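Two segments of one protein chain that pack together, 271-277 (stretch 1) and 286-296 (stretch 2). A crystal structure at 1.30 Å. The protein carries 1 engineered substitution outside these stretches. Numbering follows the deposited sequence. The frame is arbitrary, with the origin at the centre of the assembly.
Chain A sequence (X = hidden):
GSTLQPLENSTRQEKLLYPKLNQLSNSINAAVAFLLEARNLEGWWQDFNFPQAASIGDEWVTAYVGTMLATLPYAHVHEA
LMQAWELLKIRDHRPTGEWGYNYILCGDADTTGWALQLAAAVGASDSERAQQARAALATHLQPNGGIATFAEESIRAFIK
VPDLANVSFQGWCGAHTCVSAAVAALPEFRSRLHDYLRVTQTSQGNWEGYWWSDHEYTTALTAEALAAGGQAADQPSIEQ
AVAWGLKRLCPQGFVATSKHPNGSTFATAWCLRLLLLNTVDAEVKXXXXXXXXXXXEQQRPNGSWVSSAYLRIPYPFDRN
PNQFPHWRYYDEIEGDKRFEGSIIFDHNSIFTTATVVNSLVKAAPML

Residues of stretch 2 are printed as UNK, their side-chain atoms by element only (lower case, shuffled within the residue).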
# COMPACT_ATOMS: atom_id res chain seq x y z
N CYS A 271 -7.66 7.39 1.67
CA CYS A 271 -8.55 8.09 2.61
C CYS A 271 -9.94 7.46 2.58
O CYS A 271 -10.59 7.37 3.64
CB CYS A 271 -8.56 9.56 2.26
SG CYS A 271 -9.28 10.61 3.52
N LEU A 272 -10.42 7.07 1.42
CA LEU A 272 -11.75 6.42 1.29
C LEU A 272 -11.74 5.13 2.12
O LEU A 272 -12.72 4.89 2.88
CB LEU A 272 -12.07 6.23 -0.17
CG LEU A 272 -13.35 5.47 -0.49
CD1 LEU A 272 -14.54 6.12 0.21
CD2 LEU A 272 -13.56 5.37 -1.98
N ARG A 273 -10.68 4.33 2.06
CA ARG A 273 -10.62 3.11 2.87
C ARG A 273 -10.66 3.50 4.37
O ARG A 273 -11.37 2.83 5.14
CB ARG A 273 -9.35 2.33 2.59
CG ARG A 273 -9.48 1.53 1.35
CD ARG A 273 -8.30 0.59 1.12
NE ARG A 273 -7.94 -0.40 2.16
CZ ARG A 273 -7.23 -1.52 1.91
NH1 ARG A 273 -6.99 -1.91 0.68
NH2 ARG A 273 -6.76 -2.25 2.91
N LEU A 274 -9.91 4.50 4.77
CA LEU A 274 -9.92 4.95 6.19
C LEU A 274 -11.35 5.30 6.62
O LEU A 274 -11.79 4.92 7.73
CB LEU A 274 -8.98 6.13 6.33
CG LEU A 274 -9.00 6.85 7.68
CD1 LEU A 274 -8.66 5.99 8.86
CD2 LEU A 274 -8.00 8.03 7.59
N LEU A 275 -12.08 5.99 5.78
CA LEU A 275 -13.43 6.50 6.12
C LEU A 275 -14.46 5.36 6.21
O LEU A 275 -15.52 5.57 6.77
CB LEU A 275 -13.89 7.57 5.14
CG LEU A 275 -13.09 8.89 5.16
CD1 LEU A 275 -13.52 9.75 4.00
CD2 LEU A 275 -13.21 9.59 6.48
N LEU A 276 -14.15 4.16 5.71
CA LEU A 276 -15.04 2.99 5.87
C LEU A 276 -15.02 2.50 7.30
O LEU A 276 -15.86 1.63 7.63
CB LEU A 276 -14.61 1.91 4.92
CG LEU A 276 -14.83 2.27 3.44
CD1 LEU A 276 -14.23 1.21 2.59
CD2 LEU A 276 -16.34 2.36 3.15
N LEU A 277 -14.13 3.00 8.15
CA LEU A 277 -14.05 2.46 9.54
C LEU A 277 -15.06 3.11 10.48
O LEU A 277 -15.10 2.70 11.63
CB LEU A 277 -12.61 2.60 10.05
CG LEU A 277 -11.61 1.80 9.23
CD1 LEU A 277 -10.20 2.07 9.72
CD2 LEU A 277 -11.89 0.28 9.27
N UNK A 286 -21.22 11.10 3.85
CA UNK A 286 -21.29 12.07 2.75
C UNK A 286 -19.88 12.27 2.15
O UNK A 286 -19.77 12.49 0.95
c UNK A 286 -21.86 13.40 3.25
N UNK A 287 -18.84 12.26 2.97
CA UNK A 287 -17.46 12.41 2.48
C UNK A 287 -17.10 11.23 1.58
O UNK A 287 -16.50 11.40 0.53
c UNK A 287 -16.55 12.53 3.67
N UNK A 288 -17.45 10.03 2.02
CA UNK A 288 -17.22 8.87 1.14
C UNK A 288 -17.93 9.00 -0.20
O UNK A 288 -17.34 8.64 -1.26
n UNK A 288 -18.21 5.29 3.53
c UNK A 288 -17.62 7.56 1.81
c UNK A 288 -16.81 5.74 3.40
c UNK A 288 -16.74 7.21 3.00
n UNK A 288 -20.27 5.21 4.47
n UNK A 288 -18.48 5.62 5.81
c UNK A 288 -18.98 5.41 4.60
N UNK A 289 -19.18 9.43 -0.20
CA UNK A 289 -19.95 9.59 -1.43
C UNK A 289 -19.25 10.59 -2.34
O UNK A 289 -19.19 10.39 -3.55
c UNK A 289 -21.35 10.04 -1.09
N UNK A 290 -18.72 11.67 -1.76
CA UNK A 290 -17.99 12.70 -2.56
C UNK A 290 -16.71 12.12 -3.17
O UNK A 290 -16.42 12.37 -4.34
c UNK A 290 -17.72 13.96 -1.71
N UNK A 291 -15.97 11.35 -2.39
CA UNK A 291 -14.72 10.71 -2.84
C UNK A 291 -15.02 9.72 -3.96
O UNK A 291 -14.30 9.67 -4.97
c UNK A 291 -14.04 10.03 -1.69
N UNK A 292 -16.08 8.94 -3.79
CA UNK A 292 -16.48 7.99 -4.87
C UNK A 292 -16.76 8.80 -6.13
O UNK A 292 -16.31 8.41 -7.24
c UNK A 292 -17.69 7.14 -4.43
c UNK A 292 -17.29 6.15 -3.35
c UNK A 292 -18.31 6.45 -5.63
c UNK A 292 -18.49 5.53 -2.63
N UNK A 293 -17.56 9.86 -6.04
CA UNK A 293 -17.90 10.61 -7.24
C UNK A 293 -16.67 11.17 -7.93
O UNK A 293 -16.55 11.13 -9.17
N UNK A 294 -15.74 11.71 -7.15
CA UNK A 294 -14.54 12.32 -7.75
C UNK A 294 -13.68 11.23 -8.41
O UNK A 294 -13.22 11.40 -9.55
c UNK A 294 -12.57 13.77 -7.26
c UNK A 294 -12.56 14.98 -7.88
c UNK A 294 -13.76 13.07 -6.68
c UNK A 294 -9.04 14.13 -7.93
n UNK A 294 -11.26 15.27 -8.24
c UNK A 294 -10.60 12.16 -6.68
c UNK A 294 -10.41 14.28 -7.81
c UNK A 294 -11.22 13.29 -7.20
c UNK A 294 -8.46 12.99 -7.39
c UNK A 294 -9.23 12.00 -6.78
N UNK A 295 -13.54 10.09 -7.72
CA UNK A 295 -12.73 9.00 -8.34
C UNK A 295 -13.42 8.51 -9.63
O UNK A 295 -12.72 8.26 -10.63
c UNK A 295 -11.69 7.15 -5.06
c UNK A 295 -12.54 7.87 -7.32
c UNK A 295 -11.60 8.20 -6.19
c UNK A 295 -10.17 8.29 -6.66
N UNK A 296 -14.75 8.39 -9.63
CA UNK A 296 -15.43 7.98 -10.87
C UNK A 296 -15.12 8.98 -12.00
O UNK A 296 -14.86 8.56 -13.13
c UNK A 296 -18.89 6.79 -9.51
c UNK A 296 -16.94 7.84 -10.69
c UNK A 296 -16.96 5.41 -10.27
c UNK A 296 -17.37 6.75 -9.74

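Position 286 carries a single side-chain carbon that makes no contact with stretch 1; one carbon and no more is alanine, Ala286. Position 287 also ends at one carbon, but its CA-to-CB bond points toward stretch 1, and CB lies 4.1 Å from CD1 of Leu275. This is Ala287, a small surface for a leucine methyl to rest on.

Position 288 has three carbons, a nitrogen, then a carbon bearing two more nitrogens, a guanidinium at the end of an aliphatic stem. Carbons of the stem lie against Leu272, Leu275 and Leu276, and a terminal nitrogen comes close to Leu275 O. This is Arg288. Its first bond runs sideways, but its end comes nearer; chi1 is m. The stem is used as hydrocarbon: Arg288 CG lies 3.7 Å from Leu272 CD1 and 3.6 Å from Leu275 CB, while Arg288 CD lies 3.4 Å from Leu276 CD2. The tip donates a hydrogen bond from Arg288 NH1 to Leu275 O, 3.1 Å long at 162°, with the carbonyl oxygen at the edge of the guanidinium, near its plane. NH2 is satisfied elsewhere in the structure.

Position 289 holds one carbon pointing away from stretch 1, Ala289. Position 290 again has one carbon, out of reach of stretch 1, Ala290. At 291 the lone carbon points toward stretch 1 and its CB sits 4.4 Å from Leu272 CD1; this is Ala291, one of the residues lining a hole.

Position 292 has four carbons forked at the first, one arm two carbons long, with a carbon against Leu272 CD2. This is isoleucine, and CG1 of Ile292 approaches Leu272 CD2 at 4.0 Å. Position 293 has no side-chain atoms: Gly293, with nothing of stretch 1 near the place of an ideal CB. Position 294 shows one carbon leading to fused five- and six-membered rings with eight carbons and one nitrogen, an indole out of reach of stretch 1: Trp294.

Position 295 has four carbons forked at the second, with its CA-to-CB bond pointing toward stretch 1 and a carbon against Leu272 CD2. This is Leu295, whose CD1 meets Leu272 CD2 at 4.0 Å. Position 296 has the same fork but lies out of reach, Leu296.

The helices run nearly antiparallel, at 152°, with axes 9.8 Å apart at closest approach. One knob organizes the packing: Leu272 enters a hole formed by Arg288, Ala291, Ile292 and Leu295. Its CA-to-CB bond points sideways, but its end comes nearer. Arg288 takes part in the hole with its stem and also donates from its tip to Leu275 O. The rule is economical: a leucine knob, a hole lined partly by alanine, and an arginine that both packs and bonds.

Stretch 2 (286-296) AARAAAIGWLL
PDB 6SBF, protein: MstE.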